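Local atomic coordinates of aldose 1-epimerase (Caenorhabditis elegans, PDB entry 1LUR), a protein that probably catalyses the interconversion of the alpha and beta anomers of aldose sugars such as galactose. Residues 24-29 against 33-38; 51-54 against 58-61. All coordinates share one frame; numbering follows the deposited sequence.

Contact 1 (24-29 against 33-38); sequences TATLLP and TLAKLT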
loop_
_atom_site.group_PDB
_atom_site.type_symbol
_atom_site.label_atom_id
_atom_site.label_comp_id
_atom_site.label_asym_id
_atom_site.label_seq_id
_atom_site.Cartn_x
_atom_site.Cartn_y
_atom_site.Cartn_z
ATOM N N THR A 24 13.971 10.413 -7.080
ATOM C CA THR A 24 13.316 11.447 -6.296
ATOM C C THR A 24 11.929 10.983 -5.854
ATOM O O THR A 24 11.230 10.284 -6.583
ATOM C CB THR A 24 13.178 12.763 -7.112
ATOM O OG1 THR A 24 14.474 13.185 -7.558
ATOM C CG2 THR A 24 12.579 13.872 -6.258
ATOM N N ALA A 25 11.548 11.370 -4.645
ATOM C CA ALA A 25 10.250 11.004 -4.097
ATOM C C ALA A 25 9.604 12.251 -3.516
ATOM O O ALA A 25 10.259 13.040 -2.838
ATOM C CB ALA A 25 10.414 9.951 -3.011
ATOM N N THR A 26 8.322 12.437 -3.797
ATOM C CA THR A 26 7.611 13.594 -3.283
ATOM C C THR A 26 6.513 13.101 -2.346
ATOM O O THR A 26 5.665 12.303 -2.739
ATOM C CB THR A 26 6.989 14.415 -4.417
ATOM O OG1 THR A 26 8.017 14.810 -5.336
ATOM C CG2 THR A 26 6.321 15.660 -3.859
ATOM N N LEU A 27 6.545 13.577 -1.106
ATOM C CA LEU A 27 5.559 13.187 -0.108
ATOM C C LEU A 27 4.613 14.331 0.247
ATOM O O LEU A 27 4.898 15.499 -0.024
ATOM C CB LEU A 27 6.262 12.704 1.159
ATOM C CG LEU A 27 7.267 11.558 1.009
ATOM C CD1 LEU A 27 6.624 10.424 0.222
ATOM C CD2 LEU A 27 8.527 12.049 0.299
ATOM N N LEU A 28 3.491 13.979 0.866
ATOM C CA LEU A 28 2.485 14.952 1.271
ATOM C C LEU A 28 2.037 14.611 2.691
ATOM O O LEU A 28 1.638 13.479 2.969
ATOM C CB LEU A 28 1.290 14.893 0.313
ATOM C CG LEU A 28 0.190 15.950 0.435
ATOM C CD1 LEU A 28 0.760 17.336 0.127
ATOM C CD2 LEU A 28 -0.932 15.615 -0.541
ATOM N N PRO A 29 2.112 15.586 3.609
ATOM C CA PRO A 29 1.712 15.383 5.004
ATOM C C PRO A 29 0.316 14.784 5.116
ATOM O O PRO A 29 0.046 13.967 6.001
ATOM C CB PRO A 29 1.783 16.789 5.589
ATOM C CG PRO A 29 2.895 17.415 4.808
ATOM C CD PRO A 29 2.590 16.965 3.399
ATOM N N THR A 33 1.120 10.591 2.359
ATOM C CA THR A 33 1.115 10.118 0.981
ATOM C C THR A 33 2.363 10.212 0.107
ATOM O O THR A 33 3.105 11.191 0.157
ATOM C CB THR A 33 -0.008 10.838 0.198
ATOM O OG1 THR A 33 -1.252 10.677 0.889
ATOM C CG2 THR A 33 -0.128 10.281 -1.216
ATOM N N LEU A 34 2.560 9.185 -0.715
ATOM C CA LEU A 34 3.687 9.127 -1.635
ATOM C C LEU A 34 3.062 9.745 -2.881
ATOM O O LEU A 34 2.346 9.072 -3.624
ATOM C CB LEU A 34 4.100 7.682 -1.922
ATOM C CG LEU A 34 5.162 7.502 -3.016
ATOM C CD1 LEU A 34 6.391 8.351 -2.698
ATOM C CD2 LEU A 34 5.539 6.024 -3.129
ATOM N N ALA A 35 3.316 11.036 -3.086
ATOM C CA ALA A 35 2.777 11.770 -4.230
ATOM C C ALA A 35 3.420 11.453 -5.579
ATOM O O ALA A 35 2.721 11.234 -6.570
ATOM C CB ALA A 35 2.869 13.267 -3.963
ATOM N N LYS A 36 4.747 11.449 -5.625
ATOM C CA LYS A 36 5.457 11.159 -6.865
ATOM C C LYS A 36 6.714 10.362 -6.578
ATOM O O LYS A 36 7.202 10.337 -5.450
ATOM C CB LYS A 36 5.897 12.449 -7.559
ATOM C CG LYS A 36 4.861 13.545 -7.682
ATOM C CD LYS A 36 5.538 14.851 -8.108
ATOM C CE LYS A 36 6.424 14.645 -9.337
ATOM N NZ LYS A 36 7.149 15.885 -9.732
ATOM N N LEU A 37 7.238 9.733 -7.626
ATOM C CA LEU A 37 8.451 8.926 -7.553
ATOM C C LEU A 37 9.024 8.866 -8.970
ATOM O O LEU A 37 8.575 8.077 -9.805
ATOM C CB LEU A 37 8.147 7.517 -7.041
ATOM C CG LEU A 37 9.376 6.706 -6.612
ATOM C CD1 LEU A 37 8.935 5.551 -5.756
ATOM C CD2 LEU A 37 10.143 6.211 -7.819
ATOM N N THR A 38 10.016 9.711 -9.236
ATOM C CA THR A 38 10.647 9.764 -10.547
ATOM C C THR A 38 11.938 8.956 -10.615
ATOM O O THR A 38 12.722 8.935 -9.668
ATOM C CB THR A 38 10.950 11.222 -10.936
ATOM O OG1 THR A 38 11.820 11.805 -9.958
ATOM C CG2 THR A 38 9.666 12.029 -10.988
HETATM O O HOH W 1 14.413 11.428 -10.472
#

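Contact 2 (51-54 against 58-61); sequences LGFD and EFEK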
loop_
_atom_site.group_PDB
_atom_site.type_symbol
_atom_site.label_atom_id
_atom_site.label_comp_id
_atom_site.label_asym_id
_atom_site.label_seq_id
_atom_site.Cartn_x
_atom_site.Cartn_y
_atom_site.Cartn_z
ATOM N N LEU A 51 0.900 6.920 -9.733
ATOM C CA LEU A 51 -0.189 7.797 -10.144
ATOM C C LEU A 51 -0.315 8.893 -9.101
ATOM O O LEU A 51 0.353 8.848 -8.067
ATOM C CB LEU A 51 -1.498 7.012 -10.248
ATOM C CG LEU A 51 -1.459 5.832 -11.222
ATOM C CD1 LEU A 51 -2.819 5.154 -11.270
ATOM C CD2 LEU A 51 -1.054 6.321 -12.609
ATOM N N GLY A 52 -1.159 9.880 -9.373
ATOM C CA GLY A 52 -1.331 10.964 -8.428
ATOM C C GLY A 52 -2.061 12.166 -8.996
ATOM O O GLY A 52 -2.853 12.046 -9.932
ATOM N N PHE A 53 -1.790 13.332 -8.423
ATOM C CA PHE A 53 -2.421 14.566 -8.863
ATOM C C PHE A 53 -1.407 15.695 -8.858
ATOM O O PHE A 53 -0.455 15.683 -8.078
ATOM C CB PHE A 53 -3.589 14.901 -7.935
ATOM C CG PHE A 53 -4.597 13.794 -7.823
ATOM C CD1 PHE A 53 -5.410 13.464 -8.903
ATOM C CD2 PHE A 53 -4.705 13.051 -6.650
ATOM C CE1 PHE A 53 -6.318 12.409 -8.821
ATOM C CE2 PHE A 53 -5.608 11.994 -6.554
ATOM C CZ PHE A 53 -6.418 11.670 -7.643
ATOM N N ASP A 54 -1.613 16.673 -9.732
ATOM C CA ASP A 54 -0.707 17.809 -9.824
ATOM C C ASP A 54 -0.892 18.819 -8.686
ATOM O O ASP A 54 0.005 19.612 -8.410
ATOM C CB ASP A 54 -0.876 18.493 -11.191
ATOM C CG ASP A 54 -0.472 17.588 -12.357
ATOM O OD1 ASP A 54 -0.780 17.927 -13.519
ATOM O OD2 ASP A 54 0.162 16.536 -12.118
ATOM N N GLU A 58 -6.415 18.209 -4.894
ATOM C CA GLU A 58 -6.904 17.038 -5.618
ATOM C C GLU A 58 -6.642 15.775 -4.809
ATOM O O GLU A 58 -7.408 14.812 -4.874
ATOM C CB GLU A 58 -6.223 16.915 -6.982
ATOM C CG GLU A 58 -6.561 18.028 -7.953
ATOM C CD GLU A 58 -5.805 17.902 -9.258
ATOM O OE1 GLU A 58 -6.165 17.035 -10.080
ATOM O OE2 GLU A 58 -4.838 18.666 -9.454
ATOM N N PHE A 59 -5.547 15.783 -4.057
ATOM C CA PHE A 59 -5.180 14.642 -3.227
ATOM C C PHE A 59 -6.137 14.560 -2.047
ATOM O O PHE A 59 -6.587 13.475 -1.673
ATOM C CB PHE A 59 -3.746 14.795 -2.715
ATOM C CG PHE A 59 -2.717 14.114 -3.571
ATOM C CD1 PHE A 59 -2.590 12.729 -3.557
ATOM C CD2 PHE A 59 -1.868 14.855 -4.388
ATOM C CE1 PHE A 59 -1.635 12.092 -4.340
ATOM C CE2 PHE A 59 -0.909 14.228 -5.178
ATOM C CZ PHE A 59 -0.792 12.843 -5.152
ATOM N N GLU A 60 -6.444 15.718 -1.467
ATOM C CA GLU A 60 -7.348 15.793 -0.325
ATOM C C GLU A 60 -8.771 15.405 -0.708
ATOM O O GLU A 60 -9.605 15.131 0.154
ATOM C CB GLU A 60 -7.342 17.206 0.265
ATOM C CG GLU A 60 -6.011 17.625 0.871
ATOM C CD GLU A 60 -6.021 19.060 1.377
ATOM O OE1 GLU A 60 -6.254 19.976 0.562
ATOM O OE2 GLU A 60 -5.795 19.272 2.587
ATOM N N LYS A 61 -9.050 15.381 -2.006
ATOM C CA LYS A 61 -10.379 15.025 -2.474
ATOM C C LYS A 61 -10.425 13.613 -3.050
ATOM O O LYS A 61 -11.502 13.084 -3.307
ATOM C CB LYS A 61 -10.856 16.039 -3.521
ATOM C CG LYS A 61 -11.096 17.439 -2.965
ATOM C CD LYS A 61 -11.427 18.443 -4.069
ATOM C CE LYS A 61 -11.875 19.779 -3.483
ATOM N NZ LYS A 61 -12.041 20.840 -4.522
#

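Contact 1 (24-29 against 33-38)
With its first torsion at -56°, Leu27 holds CG beside the backbone N, whereas Leu34 carries CG anti to its own N (chi1 173°). These two rotations make the branched ends cross obliquely and meet methyl to methyl, with Leu27 CD1 3.6 Å from Leu34 CD1. The methyl of Ala25 lies on the same face, and Val122 and Phe124 of strand 121-129 pack against Leu27, so aliphatic residues suit this buried side.

The backbones form an antiparallel beta hairpin interrupted by a classic bulge, in which Ala35 and Lys36 both sit opposite Thr26. Thr26 O consequently receives two N-H groups: Lys36 N, 3.1 Å from Thr26 O, binds a lone pair in the carbonyl plane at an N-H...O angle of 159°, while Ala35 N, 2.7 Å from Thr26 O, makes a bent, weak bond. Thr26 N in turn donates to Lys36 O at 2.9 Å, approaching from above that carbonyl plane. Ala35, whose CB is 3.2 Å from Thr26 O, also carries Phe14 and Phe59 against its methyl, which suits a small residue at the bulge.

Beyond it, Lys36 runs alongside Thr26, its CD 3.7 Å from Thr26 OG1, before the amine leads away; a long aliphatic stem thus packs on a threonine. At the hairpin's open end Thr38 OG1 approaches Thr24 CB to 3.3 Å, and a water 2.7 Å from Thr38 OG1 also reaches Thr24 OG1 weakly. Near the turn, Thr33 OG1 is hydrogen-bonded to Phe30 O, giving this buried hydroxyl a backbone partner.

Contact 2 (51-54 against 58-61)
Phe53, in the loop that follows strand 46-48, and Phe59, on the short helix 56-61, meet as a T-shaped aromatic pair. Their centroids lie 5.1 Å apart and the planes are turned 80° against each other, with the edge of Phe53 directed at the face of Phe59. Phe53 CD2 stands over the centre of that face, 3.8 Å from Phe59 CD1, and Phe53 CB adds a CH-pi contact 4.3 Å from the Phe59 centroid. With CG held beside its backbone N (chi1 -56°), the Phe53 ring has Glu58 O over one face, toward the rim.

Helices are rare in this largely beta, galactose-mutarotase-type fold, and here one is tied to its incoming loop by apolar contact. Glu58 contributes its stem, CB lying 3.4 Å from Phe53 CB, while its carboxylate turns to Thr55, Glu58 OE2 being hydrogen-bonded to Thr55 OG1. Gly52 CA lies 3.8 Å from Phe59 CZ; a beta carbon there would come tight against that ring atom, and the backbone angles, which would jam it against the preceding carbonyl, already call for glycine. An alanine in place of Phe59 would remove the face on which Phe53 rests and is likely to open a gap between loop and helix, leaving the Phe53 ring freer to turn. Asp54, at the exposed border, directs its carboxylate elsewhere, OD1 accepting a hydrogen bond from Lys290 N.

Overall arrangement
Contact 1 precedes contact 2 along the chain, and their centres lie about 11 Å apart on the same side of the molecule's centre. Strand 33-40 of the hairpin is followed by strand 46-48, the last in a four-stranded antiparallel sheet, and the chain then passes through the loop of contact 2 into helix 56-61. That helix folds back onto the hairpin: Phe59 packs on Leu28, Thr33 and Ala35, with Leu28 CD2 3.6 Å from Phe59 CB. The same phenylalanine therefore serves both contacts, joining loop and helix to the small sheet, whose opposite face, bearing Ala25 and Leu27, packs through Leu27 on strand 121-129, so the small sheet lies between this strand and helix 56-61.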